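Side-chain contacts in dipicolinate synthase subunit B (Bacillus halodurans, PDB 3LQK), which probably helps make dipicolinate, the compound bacterial spores store in quantity, as the flavoprotein-family subunit B of dipicolinate synthase: residues H22-Q27 and I92-G97; A106-P111 and G115-L120; V128-N133 and I155-D160; N151-P156 and E181-G186. All coordinates share one frame; numbering follows the deposited sequence.

Contact 1 (H22-Q27 and I92-G97); sequences HEVLPQ and IAPMTG. With PO4 (phosphate ion), chain B.
Val24 meets Ala93 and Pro94 where the loop leading into helix 25-33 lies against the end of strand 89-95. Traced outward, its CB stands 3.9 Å from Ala93 O, and both methyls then close over the peptide link between the two partners. CG1, anti to the carbonyl carbon of its own residue (chi1 -60°), reaches Ala93 CB at 4.0 Å and Pro94 CD at 3.8 Å. CG2 takes the other side of the fork: it lies 3.5 Å from Ala93 O and 3.8 Å from Pro94 CD, so the proline ring carbon is straddled by the two branches. The cis peptide bond before Pro94 puts Ala93 O and Pro94 CD on the same side of the link, where both can meet the valine. At the margin, Glu23 OE2 comes within 4.3 Å of Pro94 CB.

Beyond the corner at Pro94, Thr96 caps the next helix through Ser99 N, and its OG1 lies 3.0 Å from O4 of a phosphate ion, probably taken up from the crystallisation liquor; how the two are bonded is not settled. Gly16, Asn98 and Ser99 complete this anion site, which is consistent with the place where family members hold the phosphate of a flavin mononucleotide. Between the two segments no hydrogen bond forms; the buried fit rests on van der Waals contact, methyls against a proline ring carbon and a carbonyl oxygen.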
loop_
_atom_site.group_PDB
_atom_site.type_symbol
_atom_site.label_atom_id
_atom_site.label_comp_id
_atom_site.label_asym_id
_atom_site.label_seq_id
_atom_site.Cartn_x
_atom_site.Cartn_y
_atom_site.Cartn_z
ATOM N N HIS A 22 -22.542 -2.428 25.356
ATOM C CA HIS A 22 -23.293 -3.490 26.028
ATOM C C HIS A 22 -22.921 -4.881 25.457
ATOM O O HIS A 22 -23.152 -5.919 26.084
ATOM C CB HIS A 22 -24.804 -3.260 25.961
ATOM C CG HIS A 22 -25.358 -3.387 24.586
ATOM N ND1 HIS A 22 -25.794 -4.594 24.066
ATOM C CD2 HIS A 22 -25.506 -2.468 23.593
ATOM C CE1 HIS A 22 -26.219 -4.402 22.821
ATOM N NE2 HIS A 22 -26.042 -3.125 22.505
ATOM N N GLU A 23 -22.368 -4.892 24.261
ATOM C CA GLU A 23 -21.906 -6.146 23.669
ATOM C C GLU A 23 -20.521 -6.593 24.188
ATOM O O GLU A 23 -20.217 -7.795 24.151
ATOM C CB GLU A 23 -21.906 -5.989 22.147
ATOM C CG GLU A 23 -21.057 -4.770 21.641
ATOM C CD GLU A 23 -21.667 -4.055 20.420
ATOM O OE1 GLU A 23 -22.916 -4.145 20.197
ATOM O OE2 GLU A 23 -20.870 -3.397 19.688
ATOM N N VAL A 24 -19.703 -5.682 24.731
ATOM C CA VAL A 24 -18.368 -6.090 25.227
ATOM C C VAL A 24 -18.231 -6.071 26.748
ATOM O O VAL A 24 -17.411 -6.781 27.244
ATOM C CB VAL A 24 -17.200 -5.274 24.589
ATOM C CG1 VAL A 24 -17.183 -5.457 23.092
ATOM C CG2 VAL A 24 -17.346 -3.729 24.940
ATOM N N LEU A 25 -19.016 -5.284 27.503
ATOM C CA LEU A 25 -18.812 -5.227 28.987
ATOM C C LEU A 25 -18.997 -6.589 29.672
ATOM O O LEU A 25 -18.274 -6.910 30.598
ATOM C CB LEU A 25 -19.719 -4.175 29.648
ATOM C CG LEU A 25 -19.284 -2.726 29.277
ATOM C CD1 LEU A 25 -20.232 -1.677 29.860
ATOM C CD2 LEU A 25 -17.842 -2.477 29.687
ATOM N N PRO A 26 -19.957 -7.404 29.195
ATOM C CA PRO A 26 -20.062 -8.756 29.749
ATOM C C PRO A 26 -18.774 -9.572 29.519
ATOM O O PRO A 26 -18.447 -10.480 30.335
ATOM C CB PRO A 26 -21.254 -9.359 28.996
ATOM C CG PRO A 26 -22.088 -8.148 28.577
ATOM C CD PRO A 26 -21.066 -7.089 28.287
ATOM N N GLN A 27 -18.047 -9.269 28.438
ATOM C CA GLN A 27 -16.779 -9.990 28.196
ATOM C C GLN A 27 -15.675 -9.457 29.099
ATOM O O GLN A 27 -14.823 -10.234 29.586
ATOM C CB GLN A 27 -16.363 -9.906 26.738
ATOM C CG GLN A 27 -17.366 -10.492 25.783
ATOM C CD GLN A 27 -17.806 -11.876 26.204
ATOM O OE1 GLN A 27 -16.992 -12.726 26.618
ATOM N NE2 GLN A 27 -19.096 -12.109 26.132
ATOM N N ILE A 92 -8.817 -4.490 22.030
ATOM C CA ILE A 92 -9.587 -3.358 21.541
ATOM C C ILE A 92 -10.873 -3.910 20.993
ATOM O O ILE A 92 -10.900 -4.596 19.939
ATOM C CB ILE A 92 -8.902 -2.599 20.410
ATOM C CG1 ILE A 92 -7.437 -2.207 20.762
ATOM C CG2 ILE A 92 -9.708 -1.336 20.000
ATOM C CD1 ILE A 92 -6.728 -1.554 19.551
ATOM N N ALA A 93 -11.945 -3.676 21.747
ATOM C CA ALA A 93 -13.246 -4.121 21.348
ATOM C C ALA A 93 -14.357 -3.275 21.949
ATOM O O ALA A 93 -14.374 -3.056 23.148
ATOM C CB ALA A 93 -13.426 -5.601 21.686
ATOM N N PRO A 94 -15.298 -2.792 21.117
ATOM C CA PRO A 94 -15.339 -2.871 19.662
ATOM C C PRO A 94 -14.259 -2.011 19.076
ATOM O O PRO A 94 -13.839 -0.984 19.727
ATOM C CB PRO A 94 -16.757 -2.322 19.303
ATOM C CG PRO A 94 -17.120 -1.474 20.416
ATOM C CD PRO A 94 -16.451 -2.023 21.649
HETATM N N MSE A 95 -13.742 -2.441 17.912
HETATM C CA MSE A 95 -12.826 -1.562 17.143
HETATM C C MSE A 95 -13.542 -1.041 15.919
HETATM O O MSE A 95 -13.829 -1.805 14.973
HETATM C CB MSE A 95 -11.517 -2.258 16.768
HETATM C CG MSE A 95 -10.467 -1.308 16.114
HETATM SE SE MSE A 95 -8.805 -2.249 15.729
HETATM C CE MSE A 95 -9.403 -3.377 14.433
ATOM N N THR A 96 -13.806 0.269 15.930
ATOM C CA THR A 96 -14.565 0.909 14.877
ATOM C C THR A 96 -13.727 1.028 13.584
ATOM O O THR A 96 -12.544 0.799 13.575
ATOM C CB THR A 96 -14.977 2.349 15.248
ATOM O OG1 THR A 96 -13.774 3.146 15.478
ATOM C CG2 THR A 96 -15.896 2.374 16.428
ATOM N N GLY A 97 -14.371 1.420 12.496
ATOM C CA GLY A 97 -13.693 1.608 11.247
ATOM C C GLY A 97 -12.639 2.683 11.336
ATOM O O GLY A 97 -11.545 2.517 10.832
HETATM P P PO4 B . -13.567 6.354 17.050
HETATM O O1 PO4 B . -14.888 6.072 16.346
HETATM O O2 PO4 B . -13.300 7.846 17.159
HETATM O O3 PO4 B . -13.549 5.823 18.476
HETATM O O4 PO4 B . -12.437 5.737 16.269
#

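Contact 2 (A106-P111 and G115-L120); sequences AMTDSP and GAKATL
Gly115 and Pro111 are joined across the first turn of helix 111-121, whose N-terminus is built on an N-cap: Ser110 OG accepts from the backbone N of Leu113, and Pro111 opens the helix proper. The hydrogen bonding between the segments is thus that of an ordinary alpha-helical turn, in which Gly115 N donates a hydrogen bond to Pro111 O at 2.9 Å with an angle of 158° at the hydrogen.

The van der Waals part belongs to Thr108 and Lys117. The lysine runs out fully extended from a CG anti to its backbone N (chi1 -169°), and the threonine lies across it at about a right angle, touching mid-chain: OG1 is 3.6 Å from Lys117 CD, and CG2 is 3.8 Å from the same carbon. Only the aliphatic part of the lysine is used here, since its ammonium group travels on to a hydrogen bond with Thr132 OG1 of a second subunit.

Other subunits touch the loop as well. Thr108 N bonds to Asn98 OD1 of that second subunit, and Met107, a selenomethionine, packs on Met107 of a third.

Further along the helix, intrahelical side-chain bonding appears. Thr119 folds its hydroxyl back on the preceding turn, where OG1 donates to Gly115 O at 2.7 Å, the oxygen being approached 30° from the carbonyl plane.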
loop_
_atom_site.group_PDB
_atom_site.type_symbol
_atom_site.label_atom_id
_atom_site.label_comp_id
_atom_site.label_asym_id
_atom_site.label_seq_id
_atom_site.Cartn_x
_atom_site.Cartn_y
_atom_site.Cartn_z
ATOM N N ALA A 106 -0.595 3.180 11.686
ATOM C CA ALA A 106 0.392 3.557 12.711
ATOM C C ALA A 106 0.103 4.903 13.370
ATOM O O ALA A 106 1.012 5.590 13.858
ATOM C CB ALA A 106 1.839 3.524 12.144
HETATM N N MSE A 107 -1.145 5.333 13.326
HETATM C CA MSE A 107 -1.478 6.533 14.025
HETATM C C MSE A 107 -1.791 6.102 15.441
HETATM O O MSE A 107 -2.261 4.979 15.708
HETATM C CB MSE A 107 -2.596 7.269 13.323
HETATM C CG MSE A 107 -2.139 7.792 11.995
HETATM SE SE MSE A 107 -3.673 8.167 10.930
HETATM C CE MSE A 107 -4.255 9.555 12.256
ATOM N N THR A 108 -1.473 6.939 16.361
ATOM C CA THR A 108 -1.574 6.572 17.739
ATOM C C THR A 108 -1.965 7.828 18.412
ATOM O O THR A 108 -1.087 8.457 19.016
ATOM C CB THR A 108 -0.185 6.198 18.254
ATOM O OG1 THR A 108 0.272 5.015 17.572
ATOM C CG2 THR A 108 -0.257 5.979 19.760
ATOM N N ASP A 109 -3.219 8.254 18.250
ATOM C CA ASP A 109 -3.644 9.539 18.798
ATOM C C ASP A 109 -4.842 9.378 19.699
ATOM O O ASP A 109 -5.699 10.231 19.713
ATOM C CB ASP A 109 -3.986 10.521 17.667
ATOM C CG ASP A 109 -5.192 10.074 16.824
ATOM O OD1 ASP A 109 -5.814 9.016 17.128
ATOM O OD2 ASP A 109 -5.513 10.796 15.840
ATOM N N SER A 110 -4.978 8.224 20.349
ATOM C CA SER A 110 -5.966 8.094 21.373
ATOM C C SER A 110 -5.361 7.233 22.449
ATOM O O SER A 110 -4.402 6.483 22.182
ATOM C CB SER A 110 -7.272 7.448 20.843
ATOM O OG SER A 110 -7.145 5.998 20.845
ATOM N N PRO A 111 -5.921 7.328 23.664
ATOM C CA PRO A 111 -5.412 6.524 24.727
ATOM C C PRO A 111 -5.468 4.997 24.406
ATOM O O PRO A 111 -4.533 4.260 24.738
ATOM C CB PRO A 111 -6.255 6.957 25.945
ATOM C CG PRO A 111 -6.825 8.300 25.592
ATOM C CD PRO A 111 -7.032 8.212 24.110
ATOM N N GLY A 115 -2.281 2.471 24.203
ATOM C CA GLY A 115 -2.171 1.206 24.895
ATOM C C GLY A 115 -1.702 0.061 23.980
ATOM O O GLY A 115 -0.845 -0.752 24.350
ATOM N N ALA A 116 -2.277 0.012 22.795
ATOM C CA ALA A 116 -1.917 -0.987 21.796
ATOM C C ALA A 116 -0.448 -0.818 21.366
ATOM O O ALA A 116 0.322 -1.775 21.336
ATOM C CB ALA A 116 -2.866 -0.887 20.566
ATOM N N LYS A 117 -0.064 0.406 21.061
ATOM C CA LYS A 117 1.347 0.709 20.683
ATOM C C LYS A 117 2.293 0.313 21.795
ATOM O O LYS A 117 3.295 -0.323 21.549
ATOM C CB LYS A 117 1.513 2.187 20.297
ATOM C CG LYS A 117 2.855 2.566 19.630
ATOM C CD LYS A 117 3.082 4.086 19.646
ATOM C CE LYS A 117 4.385 4.484 18.902
ATOM N NZ LYS A 117 4.672 5.967 18.904
ATOM N N ALA A 118 1.956 0.655 23.033
ATOM C CA ALA A 118 2.815 0.342 24.180
ATOM C C ALA A 118 2.931 -1.181 24.402
ATOM O O ALA A 118 3.902 -1.655 24.976
ATOM C CB ALA A 118 2.289 1.004 25.419
ATOM N N THR A 119 1.948 -1.947 23.938
ATOM C CA THR A 119 1.935 -3.392 24.168
ATOM C C THR A 119 2.773 -4.052 23.076
ATOM O O THR A 119 3.599 -4.930 23.340
ATOM C CB THR A 119 0.477 -3.881 24.165
ATOM O OG1 THR A 119 -0.215 -3.224 25.237
ATOM C CG2 THR A 119 0.361 -5.400 24.351
ATOM N N LEU A 120 2.585 -3.577 21.843
ATOM C CA LEU A 120 3.381 -3.999 20.677
ATOM C C LEU A 120 4.858 -3.673 20.803
ATOM O O LEU A 120 5.668 -4.465 20.376
ATOM C CB LEU A 120 2.816 -3.430 19.373
ATOM C CG LEU A 120 1.469 -4.061 18.997
ATOM C CD1 LEU A 120 0.878 -3.367 17.709
ATOM C CD2 LEU A 120 1.571 -5.553 18.768
#

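Contact 3 (V128-N133 and I155-D160); sequences VGISTN and IPFGQD. With PO4 (phosphate ion), chain C.
Ile130 and Phe157 touch at their nearest carbons, CD1 of the isoleucine lying 3.2 Å from CB of the phenylalanine. That is a very short apolar approach, and it comes with an unusual conformation: at chi1 17° Ile130 CG1 almost eclipses its own backbone N, so the modelled placement of this side chain should be read with reserve. From there the methyl also lies obliquely to the aromatic ring, 3.5 Å from Phe157 CG. The phenylalanine, for its part, carries CG between the backbone N and the carbonyl carbon (chi1 61°), which folds the ring back so that Ile155 O meets its edge in the ring plane. Leu169 and Val192 pack on the same side chain.

The segments lie on the two parallel strands, 126-132 and 152-159, of a beta-alpha-beta unit whose connection is helix 140-147. Their direct bond is Ile155 N to Val128 O, 2.9 Å long and 164° at the hydrogen. Past it the chains part, and a water takes over: it donates to Val128 O and to Ile155 O, and accepts from Ile130 N at 3.0 Å. Val128 O is therefore held by two donors.

Ile155, its CG1 beside the backbone N, reaches across to the neighbouring strand, CD1 resting 3.7 Å from Gly129 CA, a residue with no side chain in the way. At the far end Asn133 ND2 donates to O4 of a phosphate ion, probably from the crystallisation liquor, at 2.8 Å, and Arg121 NE of a neighbouring subunit binds the same ion.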
loop_
_atom_site.group_PDB
_atom_site.type_symbol
_atom_site.label_atom_id
_atom_site.label_comp_id
_atom_site.label_asym_id
_atom_site.label_seq_id
_atom_site.Cartn_x
_atom_site.Cartn_y
_atom_site.Cartn_z
ATOM N N VAL A 128 -8.066 -7.708 18.660
ATOM C CA VAL A 128 -9.042 -6.738 18.197
ATOM C C VAL A 128 -10.368 -7.407 17.822
ATOM O O VAL A 128 -10.390 -8.500 17.268
ATOM C CB VAL A 128 -8.496 -5.887 16.971
ATOM C CG1 VAL A 128 -7.201 -5.125 17.361
ATOM C CG2 VAL A 128 -8.220 -6.691 15.817
ATOM N N GLY A 129 -11.466 -6.744 18.179
ATOM C CA GLY A 129 -12.829 -7.095 17.742
ATOM C C GLY A 129 -13.418 -6.074 16.794
ATOM O O GLY A 129 -13.945 -5.028 17.229
ATOM N N ILE A 130 -13.323 -6.314 15.498
ATOM C CA ILE A 130 -13.787 -5.344 14.534
ATOM C C ILE A 130 -15.268 -5.162 14.578
ATOM O O ILE A 130 -15.993 -6.042 14.932
ATOM C CB ILE A 130 -13.486 -5.639 13.041
ATOM C CG1 ILE A 130 -13.123 -7.051 12.812
ATOM C CG2 ILE A 130 -12.546 -4.621 12.441
ATOM C CD1 ILE A 130 -14.260 -7.824 12.683
ATOM N N SER A 131 -15.679 -3.984 14.176
ATOM C CA SER A 131 -17.088 -3.686 14.069
ATOM C C SER A 131 -17.273 -2.447 13.200
ATOM O O SER A 131 -17.225 -1.332 13.709
ATOM C CB SER A 131 -17.671 -3.446 15.455
ATOM O OG SER A 131 -19.035 -3.210 15.310
ATOM N N THR A 132 -17.361 -2.644 11.894
ATOM C CA THR A 132 -17.520 -1.535 10.965
ATOM C C THR A 132 -18.246 -1.991 9.700
ATOM O O THR A 132 -18.021 -3.093 9.200
ATOM C CB THR A 132 -16.136 -0.837 10.612
ATOM O OG1 THR A 132 -16.350 0.318 9.803
ATOM C CG2 THR A 132 -15.151 -1.773 9.942
ATOM N N ASN A 133 -19.078 -1.090 9.178
ATOM C CA ASN A 133 -19.849 -1.346 7.965
ATOM C C ASN A 133 -19.046 -1.145 6.657
ATOM O O ASN A 133 -19.585 -1.320 5.556
ATOM C CB ASN A 133 -21.151 -0.559 7.983
ATOM C CG ASN A 133 -20.925 0.936 7.808
ATOM O OD1 ASN A 133 -19.967 1.339 7.155
ATOM N ND2 ASN A 133 -21.772 1.758 8.432
ATOM N N ILE A 155 -10.510 -11.414 17.133
ATOM C CA ILE A 155 -11.627 -12.146 17.644
ATOM C C ILE A 155 -12.386 -12.586 16.372
ATOM O O ILE A 155 -12.562 -11.803 15.443
ATOM C CB ILE A 155 -12.552 -11.292 18.492
ATOM C CG1 ILE A 155 -11.829 -10.674 19.711
ATOM C CG2 ILE A 155 -13.818 -12.091 18.926
ATOM C CD1 ILE A 155 -12.699 -9.609 20.454
ATOM N N PRO A 156 -12.786 -13.847 16.309
ATOM C CA PRO A 156 -13.402 -14.342 15.107
ATOM C C PRO A 156 -14.548 -13.463 14.690
ATOM O O PRO A 156 -15.297 -12.937 15.553
ATOM C CB PRO A 156 -13.915 -15.739 15.544
ATOM C CG PRO A 156 -12.894 -16.191 16.442
ATOM C CD PRO A 156 -12.436 -14.950 17.222
ATOM N N PHE A 157 -14.706 -13.295 13.392
ATOM C CA PHE A 157 -15.664 -12.321 12.861
ATOM C C PHE A 157 -16.377 -12.831 11.551
ATOM O O PHE A 157 -16.000 -13.854 10.939
ATOM C CB PHE A 157 -14.947 -10.992 12.622
ATOM C CG PHE A 157 -13.799 -11.087 11.592
ATOM C CD1 PHE A 157 -14.047 -11.009 10.231
ATOM C CD2 PHE A 157 -12.500 -11.251 12.003
ATOM C CE1 PHE A 157 -13.010 -11.110 9.305
ATOM C CE2 PHE A 157 -11.472 -11.308 11.064
ATOM C CZ PHE A 157 -11.736 -11.258 9.733
ATOM N N GLY A 158 -17.349 -12.064 11.096
ATOM C CA GLY A 158 -18.163 -12.463 9.961
ATOM C C GLY A 158 -19.064 -11.336 9.551
ATOM O O GLY A 158 -19.089 -10.296 10.212
ATOM N N GLN A 159 -19.821 -11.545 8.479
ATOM C CA GLN A 159 -20.737 -10.534 8.011
ATOM C C GLN A 159 -21.978 -10.547 8.886
ATOM O O GLN A 159 -22.640 -11.584 9.025
ATOM C CB GLN A 159 -21.169 -10.792 6.611
ATOM C CG GLN A 159 -20.099 -10.613 5.557
ATOM C CD GLN A 159 -20.657 -10.918 4.159
ATOM O OE1 GLN A 159 -20.770 -12.082 3.738
ATOM N NE2 GLN A 159 -20.987 -9.854 3.429
ATOM N N ASP A 160 -22.357 -9.418 9.433
ATOM C CA ASP A 160 -23.510 -9.460 10.307
ATOM C C ASP A 160 -24.833 -9.274 9.580
ATOM O O ASP A 160 -25.873 -9.695 10.109
ATOM C CB ASP A 160 -23.393 -8.478 11.436
ATOM C CG ASP A 160 -23.226 -7.080 10.960
ATOM O OD1 ASP A 160 -23.885 -6.176 11.577
ATOM O OD2 ASP A 160 -22.456 -6.897 9.987
HETATM P P PO4 C . -24.760 1.074 10.912
HETATM O O1 PO4 C . -24.717 2.570 11.291
HETATM O O2 PO4 C . -23.760 0.226 11.709
HETATM O O3 PO4 C . -26.182 0.477 11.110
HETATM O O4 PO4 C . -24.262 0.958 9.490
HETATM O O HOH W 1 -12.219 -9.067 15.167
#

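Contact 4 (N151-P156 and E181-G186); sequences NIYFIP and EAALRG
Gly186 N donates to Ala183 O at 3.0 Å, joining the two residues that Tyr153 touches. This bond belongs to the Schellman motif that ends helix 176-184, with Gly186 at the C-prime position; its positive phi of 83° suits a glycine.

Tyr153 leaves its strand with CG beside the backbone N, anti to the carbonyl carbon (chi1 -52°), and lays the ring along the last helical turn. Ala183 CA sits over one face, 4.2 Å from the ring centroid and 14° off the normal, in a CH-pi contact. The alanine methyl is displaced toward the rim, where CB is 3.5 Å from Tyr153 CD2. At the outer end the phenol oxygen reaches the helix terminus: Tyr153 OH lies 3.5 Å from Gly186 C. Lys150 of a neighbouring subunit adds a cation-pi interaction to the same ring, so the side chain packs on its own helix end and also meets another subunit.

Strand 152-159 thus offers one side to helix 176-184 through Tyr153, while the next residue, Phe154, packs on helix 140-147; Ala183 also touches Val127 of the adjoining strand 126-132.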
loop_
_atom_site.group_PDB
_atom_site.type_symbol
_atom_site.label_atom_id
_atom_site.label_comp_id
_atom_site.label_asym_id
_atom_site.label_seq_id
_atom_site.Cartn_x
_atom_site.Cartn_y
_atom_site.Cartn_z
ATOM N N ASN A 151 2.062 -10.119 16.200
ATOM C CA ASN A 151 1.524 -9.842 17.511
ATOM C C ASN A 151 0.124 -9.275 17.523
ATOM O O ASN A 151 -0.349 -8.831 18.565
ATOM C CB ASN A 151 2.483 -8.983 18.344
ATOM C CG ASN A 151 3.799 -9.665 18.569
ATOM O OD1 ASN A 151 3.817 -10.830 18.909
ATOM N ND2 ASN A 151 4.910 -8.965 18.306
ATOM N N ILE A 152 -0.574 -9.315 16.408
ATOM C CA ILE A 152 -1.914 -8.780 16.340
ATOM C C ILE A 152 -2.843 -9.944 15.987
ATOM O O ILE A 152 -2.591 -10.675 15.050
ATOM C CB ILE A 152 -2.050 -7.646 15.305
ATOM C CG1 ILE A 152 -1.139 -6.506 15.724
ATOM C CG2 ILE A 152 -3.574 -7.139 15.219
ATOM C CD1 ILE A 152 -1.138 -5.207 14.869
ATOM N N TYR A 153 -3.947 -10.079 16.719
ATOM C CA TYR A 153 -4.879 -11.187 16.551
ATOM C C TYR A 153 -6.313 -10.700 16.576
ATOM O O TYR A 153 -6.592 -9.659 17.202
ATOM C CB TYR A 153 -4.682 -12.266 17.642
ATOM C CG TYR A 153 -3.236 -12.721 17.768
ATOM C CD1 TYR A 153 -2.729 -13.763 17.006
ATOM C CD2 TYR A 153 -2.368 -12.061 18.626
ATOM C CE1 TYR A 153 -1.357 -14.134 17.109
ATOM C CE2 TYR A 153 -1.033 -12.399 18.703
ATOM C CZ TYR A 153 -0.553 -13.450 18.001
ATOM O OH TYR A 153 0.756 -13.732 18.168
ATOM N N PHE A 154 -7.179 -11.422 15.861
ATOM C CA PHE A 154 -8.581 -11.038 15.676
ATOM C C PHE A 154 -9.572 -11.986 16.365
ATOM O O PHE A 154 -9.439 -13.222 16.269
ATOM C CB PHE A 154 -8.902 -10.955 14.171
ATOM C CG PHE A 154 -8.466 -9.670 13.510
ATOM C CD1 PHE A 154 -7.127 -9.384 13.319
ATOM C CD2 PHE A 154 -9.406 -8.717 13.107
ATOM C CE1 PHE A 154 -6.724 -8.215 12.737
ATOM C CE2 PHE A 154 -8.999 -7.501 12.545
ATOM C CZ PHE A 154 -7.670 -7.267 12.333
ATOM N N ILE A 155 -10.510 -11.414 17.133
ATOM C CA ILE A 155 -11.627 -12.146 17.644
ATOM C C ILE A 155 -12.386 -12.586 16.372
ATOM O O ILE A 155 -12.562 -11.803 15.443
ATOM C CB ILE A 155 -12.552 -11.292 18.492
ATOM C CG1 ILE A 155 -11.829 -10.674 19.711
ATOM C CG2 ILE A 155 -13.818 -12.091 18.926
ATOM C CD1 ILE A 155 -12.699 -9.609 20.454
ATOM N N PRO A 156 -12.786 -13.847 16.309
ATOM C CA PRO A 156 -13.402 -14.342 15.107
ATOM C C PRO A 156 -14.548 -13.463 14.690
ATOM O O PRO A 156 -15.297 -12.937 15.553
ATOM C CB PRO A 156 -13.915 -15.739 15.544
ATOM C CG PRO A 156 -12.894 -16.191 16.442
ATOM C CD PRO A 156 -12.436 -14.950 17.222
ATOM N N GLU A 181 -6.635 -16.295 24.983
ATOM C CA GLU A 181 -5.867 -17.473 25.377
ATOM C C GLU A 181 -4.913 -17.949 24.261
ATOM O O GLU A 181 -3.748 -18.328 24.536
ATOM C CB GLU A 181 -6.783 -18.603 25.746
ATOM C CG GLU A 181 -6.098 -19.766 26.395
ATOM C CD GLU A 181 -6.854 -21.113 26.217
ATOM O OE1 GLU A 181 -6.198 -22.184 26.397
ATOM O OE2 GLU A 181 -8.086 -21.120 25.893
ATOM N N ALA A 182 -5.379 -17.923 23.022
ATOM C CA ALA A 182 -4.541 -18.346 21.923
ATOM C C ALA A 182 -3.476 -17.270 21.632
ATOM O O ALA A 182 -2.295 -17.599 21.347
ATOM C CB ALA A 182 -5.352 -18.699 20.677
ATOM N N ALA A 183 -3.859 -16.010 21.722
ATOM C CA ALA A 183 -2.882 -14.929 21.504
ATOM C C ALA A 183 -1.710 -14.972 22.495
ATOM O O ALA A 183 -0.586 -14.597 22.168
ATOM C CB ALA A 183 -3.553 -13.562 21.597
ATOM N N LEU A 184 -2.005 -15.293 23.736
ATOM C CA LEU A 184 -0.957 -15.365 24.761
ATOM C C LEU A 184 0.053 -16.483 24.414
ATOM O O LEU A 184 1.182 -16.418 24.803
ATOM C CB LEU A 184 -1.556 -15.618 26.150
ATOM C CG LEU A 184 -2.332 -14.468 26.797
ATOM C CD1 LEU A 184 -2.967 -14.960 28.095
ATOM C CD2 LEU A 184 -1.365 -13.275 27.018
ATOM N N ARG A 185 -0.358 -17.483 23.637
ATOM C CA ARG A 185 0.588 -18.522 23.120
ATOM C C ARG A 185 1.158 -18.170 21.747
ATOM O O ARG A 185 1.756 -18.994 21.090
ATOM C CB ARG A 185 -0.167 -19.835 22.934
ATOM C CG ARG A 185 -0.408 -20.602 24.182
ATOM C CD ARG A 185 -1.033 -21.990 23.803
ATOM N NE ARG A 185 -2.480 -21.899 23.589
ATOM C CZ ARG A 185 -3.145 -21.973 22.423
ATOM N NH1 ARG A 185 -2.510 -22.129 21.245
ATOM N NH2 ARG A 185 -4.488 -21.866 22.435
ATOM N N GLY A 186 0.897 -16.984 21.252
ATOM C CA GLY A 186 1.421 -16.633 19.964
ATOM C C GLY A 186 0.593 -17.133 18.805
ATOM O O GLY A 186 1.101 -17.200 17.716
#

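Along the chain the first three contacts follow one another, and contact 4 begins on the strand that contact 3 uses, sharing Ile155 and Pro156. Contacts 1, 3 and 4 all reach one central sheet, in which strands 89-95, 126-132 and 152-159 are successive neighbours; contacts 1 and 3 have centres about 10 Å apart and are linked by probable backbone hydrogen bonds such as Met95 N to Gly129 O. Contact 2, on helix 111-121 and the loop before it, lies about 17 Å from contacts 1 and 4 between centres, yet touches both through Ala116 and Leu120. Sheet and helix thus place a phosphate site, possibly a flavin's, near regions meeting other subunits at contacts 2, 3 and 4.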